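Local coordinates for protein xyloglucan-specific endo-beta-1,4-glucanase (Uncultured bacterium, PDB 4W88) that probably hydrolyses internal beta-1,4-glucosidic bonds in the xyloglucan of plant cell walls, as a family 5 glycoside hydrolase with a TIM-barrel fold, at residues A[269-274]-A[302-307]; A[175-180]-A[191-196]; A[29-34]-A[78-83]. The protein carries 1 engineered substitution. All coordinates share one frame; numbering follows the deposited sequence.

Contact 1: A[269-274]-A[302-307]; sequences ITETGA and FIWDNN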
# COMPACT_ATOMS: atom_id res chain seq x y z
N ILE A 269 -4.93 -2.49 5.74
CA ILE A 269 -5.40 -1.55 4.71
C ILE A 269 -4.22 -0.65 4.27
O ILE A 269 -3.92 0.33 4.95
CB ILE A 269 -6.61 -0.73 5.17
CG1 ILE A 269 -7.73 -1.65 5.71
CG2 ILE A 269 -7.03 0.15 4.06
CD1 ILE A 269 -8.28 -2.66 4.74
N THR A 270 -3.59 -0.97 3.14
CA THR A 270 -2.38 -0.31 2.79
C THR A 270 -2.57 1.01 2.08
O THR A 270 -1.59 1.76 1.91
CB THR A 270 -1.37 -1.24 2.06
OG1 THR A 270 -1.95 -1.75 0.84
CG2 THR A 270 -0.97 -2.40 2.98
N GLU A 271 -3.82 1.30 1.68
CA GLU A 271 -4.18 2.66 1.22
C GLU A 271 -5.65 2.93 1.53
O GLU A 271 -6.52 2.07 1.36
CB GLU A 271 -4.00 2.86 -0.29
CG GLU A 271 -2.59 2.88 -0.85
CD GLU A 271 -2.57 3.05 -2.33
OE1 GLU A 271 -3.53 3.69 -2.89
OE2 GLU A 271 -1.56 2.66 -2.97
N THR A 272 -5.88 4.14 2.02
CA THR A 272 -7.18 4.77 2.12
C THR A 272 -6.94 6.27 2.30
O THR A 272 -5.79 6.75 2.36
CB THR A 272 -8.00 4.17 3.27
OG1 THR A 272 -9.39 4.65 3.20
CG2 THR A 272 -7.38 4.49 4.61
N GLY A 273 -8.03 7.04 2.36
CA GLY A 273 -7.94 8.49 2.49
C GLY A 273 -9.14 9.14 1.80
O GLY A 273 -9.95 8.44 1.18
N ALA A 274 -9.29 10.47 1.93
CA ALA A 274 -10.37 11.20 1.30
C ALA A 274 -9.82 12.46 0.68
O ALA A 274 -9.11 13.18 1.30
CB ALA A 274 -11.38 11.53 2.38
N PHE A 302 -2.98 2.63 6.31
CA PHE A 302 -1.99 3.56 5.84
C PHE A 302 -2.65 4.58 4.92
O PHE A 302 -3.27 4.21 3.91
CB PHE A 302 -0.88 2.83 5.06
CG PHE A 302 0.04 1.97 5.88
CD1 PHE A 302 -0.43 0.81 6.51
CD2 PHE A 302 1.37 2.31 6.04
CE1 PHE A 302 0.42 0.02 7.28
CE2 PHE A 302 2.21 1.51 6.82
CZ PHE A 302 1.74 0.41 7.46
N ILE A 303 -2.49 5.86 5.22
CA ILE A 303 -3.19 6.93 4.48
C ILE A 303 -2.37 7.32 3.26
O ILE A 303 -1.16 7.50 3.34
CB ILE A 303 -3.43 8.16 5.43
CG1 ILE A 303 -4.10 7.74 6.71
CG2 ILE A 303 -4.19 9.24 4.68
CD1 ILE A 303 -5.39 6.88 6.50
N TRP A 304 -3.04 7.42 2.10
CA TRP A 304 -2.39 7.87 0.89
C TRP A 304 -2.11 9.40 0.89
O TRP A 304 -3.04 10.21 1.10
CB TRP A 304 -3.26 7.52 -0.32
CG TRP A 304 -2.53 7.91 -1.58
CD1 TRP A 304 -2.85 8.91 -2.47
CD2 TRP A 304 -1.39 7.21 -2.13
NE1 TRP A 304 -1.93 8.93 -3.49
CE2 TRP A 304 -1.05 7.88 -3.33
CE3 TRP A 304 -0.65 6.12 -1.71
CZ2 TRP A 304 0.06 7.49 -4.11
CZ3 TRP A 304 0.39 5.72 -2.47
CH2 TRP A 304 0.74 6.38 -3.64
N ASP A 305 -0.84 9.79 0.78
CA ASP A 305 -0.45 11.16 0.77
C ASP A 305 0.45 11.46 -0.42
O ASP A 305 1.64 11.12 -0.44
CB ASP A 305 0.21 11.56 2.10
CG ASP A 305 0.50 13.06 2.20
OD1 ASP A 305 0.57 13.76 1.13
OD2 ASP A 305 0.66 13.55 3.37
N ASN A 306 -0.15 12.19 -1.38
CA ASN A 306 0.56 12.56 -2.60
C ASN A 306 1.14 13.97 -2.68
O ASN A 306 1.62 14.40 -3.76
CB ASN A 306 -0.31 12.24 -3.85
CG ASN A 306 -1.61 12.99 -3.85
OD1 ASN A 306 -1.79 13.88 -3.01
ND2 ASN A 306 -2.46 12.73 -4.82
N ASN A 307 1.02 14.70 -1.59
CA ASN A 307 1.45 16.12 -1.50
C ASN A 307 0.67 17.04 -2.42
O ASN A 307 1.18 18.10 -2.74
CB ASN A 307 2.94 16.22 -1.74
CG ASN A 307 3.56 17.51 -1.27
OD1 ASN A 307 3.06 18.14 -0.35
ND2 ASN A 307 4.65 17.90 -1.88
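The active-site mouth of the TIM barrel is built here, where strands 267-272 and 300-305 run side by side, joined through helix 280-295 in a beta-alpha-beta crossover. The two short strand segments diverge by 38°, and of the three backbone bonds between them the middle one, from Thr272 N to Phe302 O, is weak. Phe302 N donates to Ile269 O at 2.8 Å, nearly along the carbonyl axis, and Trp304 N reaches Thr272 O, also at 2.8 Å, with a straight N-H...O angle of 169°. At Gly273 phi is 149°, at which a CB would collide with the carbonyl oxygen of Thr272, so a residue with a side chain would fit poorly here.

Two pairs of side chains lie alongside each other. Thr272 CG2 packs 3.6 Å from Ile303 CD1, the apolar branch of the threonine meeting the isoleucine while its OG1 bonds to Thr224 O. Glu271 extends beside Trp304: OE1 sits 3.8 Å above the plane of the Trp304 ring, toward its rim, and OE2 lies 3.7 Å from Trp304 CZ3. The broad indole thus forms a wall along the carboxylate. Arg59 pairs with OE2 and the Tyr225 hydroxyl bonds to OE1; OE2 also bonds to a bound Tris molecule, and a glucose touches the residue.

Glu271 occupies the strand end where family 5 enzymes carry their nucleophile. Arg59 and Tyr225 would favour its ionised form and fix its rotation, consistent with that role.

Contact 2: A[175-180]-A[191-196]; sequences KAFIDA and RVLIIC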
# COMPACT_ATOMS: atom_id res chain seq x y z
N LYS A 175 2.15 -16.45 -4.52
CA LYS A 175 3.04 -17.58 -4.16
C LYS A 175 4.43 -17.37 -4.65
O LYS A 175 5.38 -17.70 -3.96
CB LYS A 175 2.57 -18.97 -4.68
CG LYS A 175 1.25 -19.34 -4.26
CD LYS A 175 1.03 -20.84 -4.39
CE LYS A 175 -0.39 -21.01 -4.87
NZ LYS A 175 -0.93 -22.39 -4.74
N ALA A 176 4.55 -16.81 -5.85
CA ALA A 176 5.86 -16.61 -6.47
C ALA A 176 6.67 -15.60 -5.64
O ALA A 176 7.86 -15.73 -5.44
CB ALA A 176 5.69 -16.12 -7.86
N PHE A 177 5.97 -14.56 -5.20
CA PHE A 177 6.51 -13.50 -4.41
C PHE A 177 7.03 -14.06 -3.07
O PHE A 177 8.17 -13.86 -2.68
CB PHE A 177 5.43 -12.43 -4.16
CG PHE A 177 5.62 -11.58 -2.93
CD1 PHE A 177 6.75 -10.79 -2.71
CD2 PHE A 177 4.59 -11.51 -2.01
CE1 PHE A 177 6.84 -9.98 -1.58
CE2 PHE A 177 4.68 -10.70 -0.88
CZ PHE A 177 5.78 -9.90 -0.70
N ILE A 178 6.18 -14.81 -2.38
CA ILE A 178 6.57 -15.41 -1.10
C ILE A 178 7.73 -16.34 -1.29
O ILE A 178 8.71 -16.26 -0.52
CB ILE A 178 5.40 -16.21 -0.46
CG1 ILE A 178 4.31 -15.21 -0.03
CG2 ILE A 178 5.86 -17.10 0.71
CD1 ILE A 178 2.94 -15.88 0.24
N ASP A 179 7.64 -17.22 -2.27
CA ASP A 179 8.74 -18.19 -2.52
C ASP A 179 10.11 -17.48 -2.75
O ASP A 179 11.12 -17.90 -2.23
CB ASP A 179 8.33 -19.06 -3.69
CG ASP A 179 9.19 -20.21 -3.89
OD1 ASP A 179 10.20 -20.00 -4.54
OD2 ASP A 179 8.86 -21.33 -3.46
N ALA A 180 10.12 -16.44 -3.59
CA ALA A 180 11.31 -15.76 -3.96
C ALA A 180 11.94 -15.14 -2.73
O ALA A 180 13.17 -15.16 -2.57
CB ALA A 180 11.03 -14.72 -5.00
N ARG A 191 10.10 -12.55 7.84
CA ARG A 191 9.58 -11.23 7.59
C ARG A 191 8.11 -11.28 7.25
O ARG A 191 7.67 -12.21 6.54
CB ARG A 191 10.35 -10.60 6.39
CG ARG A 191 10.04 -9.15 6.16
CD ARG A 191 10.91 -8.48 5.13
NE ARG A 191 12.33 -8.68 5.29
CZ ARG A 191 13.08 -8.20 6.27
NH1 ARG A 191 12.57 -7.40 7.19
NH2 ARG A 191 14.34 -8.55 6.34
N VAL A 192 7.34 -10.28 7.70
CA VAL A 192 5.96 -10.23 7.27
C VAL A 192 5.92 -9.93 5.75
O VAL A 192 6.40 -8.86 5.30
CB VAL A 192 5.13 -9.19 8.05
CG1 VAL A 192 3.64 -9.13 7.58
CG2 VAL A 192 5.22 -9.46 9.54
N LEU A 193 5.20 -10.80 5.01
CA LEU A 193 4.99 -10.61 3.61
C LEU A 193 3.52 -10.36 3.34
O LEU A 193 2.69 -11.13 3.80
CB LEU A 193 5.47 -11.79 2.80
CG LEU A 193 6.91 -12.21 3.04
CD1 LEU A 193 7.36 -13.36 2.17
CD2 LEU A 193 7.91 -11.07 2.87
N ILE A 194 3.21 -9.34 2.56
CA ILE A 194 1.87 -8.81 2.48
C ILE A 194 1.40 -9.06 1.04
O ILE A 194 1.86 -8.42 0.08
CB ILE A 194 1.79 -7.31 2.84
CG1 ILE A 194 2.37 -7.02 4.23
CG2 ILE A 194 0.32 -6.82 2.77
CD1 ILE A 194 2.51 -5.54 4.59
N ILE A 195 0.51 -10.03 0.92
CA ILE A 195 -0.04 -10.43 -0.35
C ILE A 195 -1.29 -9.57 -0.60
O ILE A 195 -1.71 -8.77 0.25
CB ILE A 195 -0.36 -11.95 -0.37
CG1 ILE A 195 -1.46 -12.33 0.60
CG2 ILE A 195 0.92 -12.77 -0.23
CD1 ILE A 195 -2.05 -13.73 0.38
N CYS A 196 -1.96 -9.78 -1.74
CA CYS A 196 -3.12 -8.97 -2.06
C CYS A 196 -4.12 -9.72 -2.91
O CYS A 196 -3.81 -10.76 -3.51
CB CYS A 196 -2.70 -7.66 -2.78
SG CYS A 196 -1.94 -7.88 -4.38
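Phe177 and Ile178, successive residues of helix 164-182, reach from the outer layer of the barrel to strand 193-196; the axes of the two short segments run almost antiparallel (168°) and approach to 9.3 Å. In Phe177, CG is anti to the backbone N (chi1 155°), which sends the ring down onto the strand. There its CE2 corner crosses the Leu193 side chain obliquely, 3.9 Å from Leu193 CB, and lies 3.8 Å from Ile194 O. The rim of the ring, rather than a face, is turned to Ile195, whose CG2 is near the ring plane and 4.3 Å from Phe177 CD2.

Ile178 works beside it. Its CG1 is anti to the carbonyl carbon and its chain is extended, so that CD1 meets Ile195 CG2 at 3.7 Å, one methyl against another. Leu193 answers in the other direction: its CD1 reaches the helix backbone, 3.9 Å from Ile178 CA. Each pair crosses at a slant, and the length of the isoleucine lets one residue touch two neighbours: Ile178 meets Leu193 through CG1 and Ile195 through CD1. Trp128 and Phe144 also touch Phe177, and Pro213 covers Ile178 and Ile195.

An alanine at Phe177 would remove the ring that meets Leu193 and touches Trp128, and would probably loosen the seating of the helix on the strand. No hydrogen bond links the two segments; this part of the helix-to-barrel interface is held by dispersion and burial of apolar surface, while the strand's backbone bonds go to its sheet neighbours.

Contact 3: A[29-34]-A[78-83]; sequences NSVNAE and ADWLAR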
# COMPACT_ATOMS: atom_id res chain seq x y z
N ASN A 29 15.38 5.71 -16.65
CA ASN A 29 16.23 4.92 -15.78
C ASN A 29 17.14 5.85 -15.04
O ASN A 29 18.36 5.79 -15.19
CB ASN A 29 17.02 3.87 -16.61
CG ASN A 29 17.92 3.03 -15.79
OD1 ASN A 29 17.67 2.66 -14.69
ND2 ASN A 29 19.01 2.68 -16.39
N SER A 30 16.57 6.60 -14.12
CA SER A 30 17.28 7.63 -13.43
C SER A 30 16.68 7.78 -12.03
O SER A 30 15.45 7.64 -11.84
CB SER A 30 17.09 8.98 -14.17
OG SER A 30 17.68 9.93 -13.31
N VAL A 31 17.52 8.13 -11.07
CA VAL A 31 17.01 8.55 -9.74
C VAL A 31 16.07 9.77 -9.77
O VAL A 31 15.29 9.99 -8.83
CB VAL A 31 18.13 8.74 -8.68
CG1 VAL A 31 18.89 7.43 -8.46
CG2 VAL A 31 19.01 9.89 -9.07
N ASN A 32 16.11 10.53 -10.88
CA ASN A 32 15.25 11.65 -11.04
C ASN A 32 13.77 11.30 -11.18
O ASN A 32 12.91 12.20 -11.11
CB ASN A 32 15.72 12.53 -12.17
CG ASN A 32 17.05 13.14 -11.85
OD1 ASN A 32 17.33 13.58 -10.70
ND2 ASN A 32 17.91 13.10 -12.81
N ALA A 33 13.48 9.98 -11.32
CA ALA A 33 12.07 9.53 -11.30
C ALA A 33 11.37 10.02 -10.05
O ALA A 33 10.17 10.36 -10.09
CB ALA A 33 11.97 8.02 -11.38
N GLU A 34 12.13 10.08 -8.95
CA GLU A 34 11.58 10.47 -7.66
C GLU A 34 10.85 11.83 -7.65
O GLU A 34 9.83 11.96 -7.00
CB GLU A 34 12.65 10.45 -6.57
CG GLU A 34 12.12 10.82 -5.19
CD GLU A 34 13.14 10.66 -4.09
OE1 GLU A 34 14.33 10.37 -4.43
OE2 GLU A 34 12.80 10.88 -2.89
N ALA A 78 21.73 -0.11 -10.10
CA ALA A 78 22.34 0.08 -8.79
C ALA A 78 21.99 1.39 -8.14
O ALA A 78 21.80 1.42 -6.89
CB ALA A 78 23.86 -0.06 -8.87
N ASP A 79 21.94 2.48 -8.90
CA ASP A 79 21.66 3.77 -8.33
C ASP A 79 20.23 3.85 -7.74
O ASP A 79 19.98 4.46 -6.70
CB ASP A 79 21.85 4.86 -9.39
CG ASP A 79 20.94 4.66 -10.72
OD1 ASP A 79 20.37 3.65 -11.15
OD2 ASP A 79 20.80 5.61 -11.48
N TRP A 80 19.29 3.22 -8.43
CA TRP A 80 17.92 3.16 -7.99
C TRP A 80 17.77 2.29 -6.74
O TRP A 80 17.14 2.76 -5.73
CB TRP A 80 16.98 2.66 -9.07
CG TRP A 80 15.56 2.69 -8.70
CD1 TRP A 80 14.73 1.64 -8.48
CD2 TRP A 80 14.78 3.87 -8.53
NE1 TRP A 80 13.47 2.11 -8.20
CE2 TRP A 80 13.49 3.47 -8.22
CE3 TRP A 80 15.06 5.24 -8.61
CZ2 TRP A 80 12.45 4.38 -7.99
CZ3 TRP A 80 14.06 6.15 -8.43
CH2 TRP A 80 12.75 5.72 -8.16
N LEU A 81 18.37 1.10 -6.75
CA LEU A 81 18.33 0.32 -5.54
C LEU A 81 18.96 1.05 -4.33
O LEU A 81 18.38 1.00 -3.22
CB LEU A 81 19.07 -1.00 -5.77
CG LEU A 81 19.05 -1.98 -4.59
CD1 LEU A 81 17.66 -2.35 -4.21
CD2 LEU A 81 19.75 -3.26 -5.00
N ALA A 82 20.08 1.74 -4.53
CA ALA A 82 20.70 2.55 -3.48
C ALA A 82 19.79 3.63 -2.95
O ALA A 82 19.69 3.82 -1.74
CB ALA A 82 22.03 3.09 -3.91
N ARG A 83 19.05 4.29 -3.84
CA ARG A 83 18.14 5.34 -3.41
C ARG A 83 16.97 4.83 -2.64
O ARG A 83 16.61 5.38 -1.62
CB ARG A 83 17.70 6.19 -4.60
CG ARG A 83 16.78 7.32 -4.23
CD ARG A 83 17.39 8.24 -3.16
NE ARG A 83 16.42 9.25 -2.81
CZ ARG A 83 16.42 9.92 -1.66
NH1 ARG A 83 17.37 9.75 -0.76
NH2 ARG A 83 15.43 10.73 -1.38
O HOH W 1 17.61 3.95 -12.35
O HOH W 2 20.31 8.02 -11.77
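A buried salt bridge between Glu34 and Arg83 anchors one end of this contact, and two waters bind the other. Arg83 approaches side-on: NE donates to Glu34 OE1 at 2.9 Å and NH2 to Glu34 OE2 at 3.0 Å, each acceptor using its syn lone pair. Both carboxylate oxygens lie close to the guanidinium plane, and the planes of the two groups are 28° apart. NH2 also makes a weak bond to OE1. The bend in the arginine at chi2 (55°) brings the group across the extended glutamate. Thr42 serves both partners, its OG1 bonding to Glu34 OE2 and its O accepting from Arg83 NH2, while Arg83 NH1 turns to Glu86 and Tyr90. Arginine suits the place because its nitrogens can serve all these partners at once.

At the more exposed end, water joins Asp79 to the loop. One molecule donates to Asn29 OD1 and Asp79 OD1; the second accepts from Val31 N and gives a short 2.5 Å bond to Asp79 OD2. Asp79 OD1 is also bonded to Ser77 OG. Within the loop, Ser30 OG takes the N-H of Asn32 at 3.0 Å, an ST turn.

Between these polar ends, Ala33 CB lies 4.0 Å from Trp80 CH2, and Val31 CG1 packs against Asp79 O at 3.6 Å. His67 stacks on the Trp80 ring and Phe64 meets it steeply. The contact thereby fastens the loop that leads from strand 15-18 to helix 44-53 onto the first turns of helix 78-92, whose Leu81 in turn touches helix 117-134.

How the contacts relate
All three contacts belong to one TIM barrel, at different depths. Contact 1 pairs two neighbouring strands of the barrel and borders the sugar site: the Glu271 side chain is about 3 Å from the bound Tris and about 4 Å from a glucose. Contact 2 reaches the same sheet at another strand, from the helical layer; its centre is about 22 Å from that of contact 1, though their nearest atoms are about 5 Å apart. Contact 3 lies further out, joining a loop to an outer helix, with its centre about 24 Å from each of the others. None touches another, and along the chain they follow the order 3, 2, 1.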